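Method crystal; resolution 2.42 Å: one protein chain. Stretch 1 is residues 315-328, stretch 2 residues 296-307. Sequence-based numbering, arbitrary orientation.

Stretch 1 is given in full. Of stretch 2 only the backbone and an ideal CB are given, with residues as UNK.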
# COMPACT_ATOMS: atom_id res chain seq x y z
N LYS A 315 -1.10 -9.69 -11.18
CA LYS A 315 -1.59 -10.23 -9.92
C LYS A 315 -2.88 -9.54 -9.51
O LYS A 315 -3.15 -8.39 -9.89
CB LYS A 315 -0.55 -10.08 -8.80
CG LYS A 315 0.83 -10.60 -9.15
CD LYS A 315 0.96 -12.08 -8.84
CE LYS A 315 2.40 -12.56 -8.98
NZ LYS A 315 2.47 -13.96 -9.48
N ILE A 316 -3.69 -10.25 -8.72
CA ILE A 316 -4.94 -9.73 -8.18
C ILE A 316 -4.98 -10.04 -6.69
O ILE A 316 -4.90 -11.21 -6.30
CB ILE A 316 -6.17 -10.35 -8.88
CG1 ILE A 316 -6.29 -9.84 -10.32
CG2 ILE A 316 -7.44 -10.03 -8.10
CD1 ILE A 316 -7.41 -10.50 -11.10
N ALA A 317 -5.10 -9.00 -5.88
CA ALA A 317 -5.38 -9.16 -4.45
C ALA A 317 -6.88 -9.04 -4.24
O ALA A 317 -7.50 -8.07 -4.68
CB ALA A 317 -4.63 -8.11 -3.62
N LEU A 318 -7.46 -10.03 -3.56
CA LEU A 318 -8.91 -10.11 -3.45
C LEU A 318 -9.28 -10.69 -2.09
O LEU A 318 -8.43 -11.10 -1.30
CB LEU A 318 -9.50 -10.97 -4.57
CG LEU A 318 -9.15 -12.46 -4.54
CD1 LEU A 318 -10.31 -13.30 -5.05
CD2 LEU A 318 -7.89 -12.74 -5.36
N VAL A 319 -10.59 -10.70 -1.83
CA VAL A 319 -11.16 -11.34 -0.65
C VAL A 319 -11.73 -12.68 -1.08
O VAL A 319 -12.62 -12.73 -1.94
CB VAL A 319 -12.23 -10.46 0.01
CG1 VAL A 319 -13.10 -11.28 0.95
CG2 VAL A 319 -11.57 -9.31 0.76
N HIS A 320 -11.23 -13.76 -0.50
CA HIS A 320 -11.59 -15.11 -0.89
C HIS A 320 -12.21 -15.83 0.30
O HIS A 320 -11.68 -15.76 1.42
CB HIS A 320 -10.36 -15.87 -1.39
CG HIS A 320 -10.66 -17.24 -1.91
ND1 HIS A 320 -11.09 -17.47 -3.20
CD2 HIS A 320 -10.58 -18.46 -1.32
CE1 HIS A 320 -11.27 -18.77 -3.38
NE2 HIS A 320 -10.96 -19.39 -2.26
N ARG A 321 -13.33 -16.51 0.07
CA ARG A 321 -14.07 -17.20 1.12
C ARG A 321 -14.42 -18.61 0.68
O ARG A 321 -15.43 -18.83 0.00
CB ARG A 321 -15.33 -16.43 1.50
CG ARG A 321 -15.52 -16.24 2.99
CD ARG A 321 -16.79 -16.90 3.49
NE ARG A 321 -17.99 -16.31 2.91
CZ ARG A 321 -18.94 -15.71 3.61
NH1 ARG A 321 -18.86 -15.58 4.92
NH2 ARG A 321 -20.00 -15.22 2.97
N PRO A 322 -13.60 -19.60 1.03
CA PRO A 322 -14.04 -20.99 0.88
C PRO A 322 -15.25 -21.24 1.77
O PRO A 322 -15.26 -20.89 2.95
CB PRO A 322 -12.82 -21.82 1.33
CG PRO A 322 -11.71 -20.86 1.56
CD PRO A 322 -12.22 -19.46 1.53
N SER A 323 -16.28 -21.85 1.18
CA SER A 323 -17.58 -21.96 1.84
C SER A 323 -17.50 -22.59 3.23
O SER A 323 -18.41 -22.39 4.04
CB SER A 323 -18.54 -22.78 0.97
OG SER A 323 -18.18 -24.14 0.94
N GLY A 324 -16.44 -23.32 3.52
CA GLY A 324 -16.26 -23.89 4.84
C GLY A 324 -15.81 -22.88 5.88
O GLY A 324 -16.34 -22.86 7.00
N SER A 325 -14.85 -22.03 5.52
CA SER A 325 -14.26 -21.08 6.44
C SER A 325 -14.69 -19.65 6.09
O SER A 325 -15.66 -19.44 5.34
CB SER A 325 -12.74 -21.25 6.43
OG SER A 325 -12.17 -20.89 7.68
N ASN A 326 -13.97 -18.66 6.62
CA ASN A 326 -14.34 -17.26 6.52
C ASN A 326 -13.45 -16.54 5.50
O ASN A 326 -12.81 -17.18 4.65
CB ASN A 326 -14.27 -16.63 7.91
CG ASN A 326 -15.45 -17.02 8.78
OD1 ASN A 326 -15.68 -18.20 9.04
ND2 ASN A 326 -16.21 -16.03 9.23
N TYR A 327 -13.41 -15.21 5.59
CA TYR A 327 -12.75 -14.40 4.58
C TYR A 327 -11.24 -14.59 4.63
O TYR A 327 -10.64 -14.67 5.70
CB TYR A 327 -13.10 -12.93 4.78
CG TYR A 327 -14.57 -12.61 4.65
CD1 TYR A 327 -15.25 -12.86 3.47
CD2 TYR A 327 -15.28 -12.08 5.72
CE1 TYR A 327 -16.60 -12.57 3.34
CE2 TYR A 327 -16.63 -11.80 5.61
CZ TYR A 327 -17.28 -12.05 4.42
OH TYR A 327 -18.62 -11.76 4.30
N LYS A 328 -10.63 -14.65 3.45
CA LYS A 328 -9.19 -14.75 3.31
C LYS A 328 -8.71 -13.72 2.30
O LYS A 328 -9.39 -13.44 1.31
CB LYS A 328 -8.74 -16.15 2.85
CG LYS A 328 -9.57 -17.29 3.40
CD LYS A 328 -8.99 -17.81 4.71
CE LYS A 328 -10.00 -18.66 5.46
NZ LYS A 328 -9.35 -19.82 6.14
N UNK A 296 -15.41 -13.81 -16.66
CA UNK A 296 -15.12 -14.21 -15.30
C UNK A 296 -13.64 -14.53 -15.14
O UNK A 296 -13.04 -15.20 -15.98
CB UNK A 296 -15.98 -15.41 -14.90
N UNK A 297 -13.05 -14.04 -14.05
CA UNK A 297 -11.64 -14.25 -13.75
C UNK A 297 -11.41 -15.26 -12.64
O UNK A 297 -10.44 -16.02 -12.71
CB UNK A 297 -10.99 -12.92 -13.37
N UNK A 298 -12.26 -15.28 -11.62
CA UNK A 298 -12.09 -16.16 -10.47
C UNK A 298 -13.06 -17.33 -10.56
O UNK A 298 -14.27 -17.13 -10.73
CB UNK A 298 -12.30 -15.39 -9.16
N UNK A 299 -12.52 -18.55 -10.45
CA UNK A 299 -13.32 -19.76 -10.53
C UNK A 299 -13.24 -20.63 -9.29
O UNK A 299 -14.05 -21.56 -9.16
CB UNK A 299 -12.89 -20.58 -11.75
N UNK A 300 -12.29 -20.38 -8.39
CA UNK A 300 -12.12 -21.20 -7.20
C UNK A 300 -12.99 -20.66 -6.07
O UNK A 300 -12.99 -19.45 -5.80
CB UNK A 300 -10.65 -21.24 -6.78
N UNK A 301 -13.72 -21.55 -5.41
CA UNK A 301 -14.50 -21.18 -4.25
C UNK A 301 -15.86 -20.60 -4.59
O UNK A 301 -16.23 -20.40 -5.75
CB UNK A 301 -13.71 -20.17 -3.41
N UNK A 302 -16.62 -20.33 -3.54
CA UNK A 302 -17.96 -19.77 -3.65
C UNK A 302 -18.01 -18.27 -3.44
O UNK A 302 -19.09 -17.68 -3.48
CB UNK A 302 -18.89 -20.45 -2.64
N UNK A 303 -16.86 -17.63 -3.20
CA UNK A 303 -16.83 -16.20 -2.90
C UNK A 303 -15.47 -15.64 -3.29
O UNK A 303 -14.45 -16.02 -2.71
CB UNK A 303 -17.12 -15.94 -1.42
N UNK A 304 -15.47 -14.75 -4.27
CA UNK A 304 -14.28 -13.99 -4.66
C UNK A 304 -14.73 -12.57 -4.97
O UNK A 304 -15.58 -12.37 -5.85
CB UNK A 304 -13.57 -14.62 -5.86
N UNK A 305 -14.19 -11.60 -4.25
CA UNK A 305 -14.69 -10.23 -4.37
C UNK A 305 -13.60 -9.26 -3.95
O UNK A 305 -12.55 -9.64 -3.42
CB UNK A 305 -15.95 -10.03 -3.52
N UNK A 306 -13.87 -7.97 -4.20
CA UNK A 306 -13.01 -6.87 -3.77
C UNK A 306 -11.60 -7.03 -4.33
O UNK A 306 -10.60 -6.93 -3.60
CB UNK A 306 -12.97 -6.79 -2.24
N UNK A 307 -11.51 -7.27 -5.63
CA UNK A 307 -10.22 -7.45 -6.26
C UNK A 307 -9.55 -6.13 -6.60
O UNK A 307 -10.20 -5.13 -6.91
CB UNK A 307 -10.37 -8.30 -7.53

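Positions 296 and 299 lie beyond the reach of stretch 1, which sets no rule there; they hold Arg296 and Phe299. At 297 the CB points toward stretch 1 and sits 4.9 Å from Ile316 CD1, so a medium or large apolar side chain would suit. It is Leu297, whose CD1 packs 4.0 Å from Ile316 CD1. At 298 the ideal CB is 5.0 Å from Leu318 CD1, within reach of a short side chain's methyl. Thr298 offers one, its CG2 4.1 Å from Leu318 CD1.

At 300 the CB points sideways, 4.2 Å from His320 CE1, and many side chains could leave past the ring. Lys300 takes that course, its end leading away, while Lys300 O lies at the edge of the imidazole, 3.0 Å from His320 CE1. Position 301 is stricter. Its phi of 84° favours glycine, and an ideal CB would stand 2.8 Å from His320 CE1, a clash. Gly301 answers both demands.

At 302 the CB points sideways, 4.3 Å from Ser323 CB, so a small or polar residue fits. Ser302 places OG 3.2 Å from Ser323 CB.

Position 303 points toward stretch 1, with its CB a tight 3.5 Å from Arg321 CB. Val319 and Tyr327 offer apolar surface beyond, which invites a large flat or long apolar side chain. Phe303 fills the space: its CE1 lies 3.6 Å from Val319 CG1, which meets the ring edge, and 3.8 Å from Tyr327 CE1, which lies over one face. The backbone works too, Arg321 N donating to Phe303 O at 3.0 Å.

At 304, in a non-hydrogen-bonded pair with His320, the CB is 4.6 Å from His320 ND1 and 3.6 Å from Leu318 CD1. A short side chain carrying an acceptor, Asp or Asn, would suit. Asn304 accepts from the imidazole, His320 ND1 to Asn304 OD1 at 2.5 Å, and Asn304 ND2 donates to Lys300 O at 2.6 Å, tying the preceding loop to the strand.

At 305 the CB shares the other sheet face with Val319, 4.6 Å from Val319 O, and the pairing uses the backbone, so several residues could serve. It is Ala305: Val319 N donates to Ala305 O at 2.7 Å, and Ala305 N to Val319 O at 3.0 Å.

At 306 phi and psi of 57° and 50° are unusual for a strand; Asn, Gly or a long polar chain could fit. Arg306 leads its end away.

At 307 a CB would come a tight 3.5 Å from Ile316 CG2, so a minimal residue suits. Gly307 CA approaches Ala317 O to 3.2 Å in a CA-H...O contact.

Stretch 2 (296-307) RLTFKGSFNARG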
# COMPACT_ATOMS: atom_id res chain seq x y z
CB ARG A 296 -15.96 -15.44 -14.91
CG ARG A 296 -15.85 -15.81 -13.44
CD ARG A 296 -16.89 -16.84 -13.05
NE ARG A 296 -16.53 -17.52 -11.81
CZ ARG A 296 -17.17 -18.59 -11.33
NH1 ARG A 296 -18.20 -19.12 -11.96
NH2 ARG A 296 -16.75 -19.12 -10.19
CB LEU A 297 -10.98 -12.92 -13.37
CG LEU A 297 -10.81 -11.90 -14.49
CD1 LEU A 297 -10.21 -10.61 -13.95
CD2 LEU A 297 -9.96 -12.46 -15.62
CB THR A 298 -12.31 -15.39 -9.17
OG1 THR A 298 -13.57 -14.71 -9.22
CG2 THR A 298 -11.20 -14.37 -8.95
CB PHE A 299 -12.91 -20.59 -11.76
CG PHE A 299 -13.07 -19.86 -13.06
CD1 PHE A 299 -14.29 -19.82 -13.71
CD2 PHE A 299 -11.99 -19.21 -13.64
CE1 PHE A 299 -14.43 -19.15 -14.91
CE2 PHE A 299 -12.12 -18.54 -14.83
CZ PHE A 299 -13.35 -18.51 -15.47
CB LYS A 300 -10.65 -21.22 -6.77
CG LYS A 300 -9.72 -21.82 -7.80
CD LYS A 300 -8.50 -22.45 -7.15
CE LYS A 300 -7.50 -22.94 -8.19
NZ LYS A 300 -6.11 -22.50 -7.88
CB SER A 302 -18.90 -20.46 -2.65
OG SER A 302 -18.21 -20.78 -1.46
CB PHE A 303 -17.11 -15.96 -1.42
CG PHE A 303 -17.24 -14.50 -1.05
CD1 PHE A 303 -16.12 -13.73 -0.80
CD2 PHE A 303 -18.49 -13.92 -0.93
CE1 PHE A 303 -16.24 -12.39 -0.46
CE2 PHE A 303 -18.62 -12.58 -0.59
CZ PHE A 303 -17.49 -11.82 -0.35
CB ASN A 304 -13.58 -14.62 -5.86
CG ASN A 304 -13.09 -16.03 -5.59
OD1 ASN A 304 -11.94 -16.23 -5.20
ND2 ASN A 304 -13.97 -17.01 -5.79
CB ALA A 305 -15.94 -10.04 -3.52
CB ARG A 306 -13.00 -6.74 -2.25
CG ARG A 306 -14.26 -6.10 -1.66
CD ARG A 306 -15.39 -7.10 -1.51
NE ARG A 306 -16.69 -6.52 -1.82
CZ ARG A 306 -17.84 -7.17 -1.76
NH1 ARG A 306 -17.90 -8.44 -1.39
NH2 ARG A 306 -18.97 -6.53 -2.07
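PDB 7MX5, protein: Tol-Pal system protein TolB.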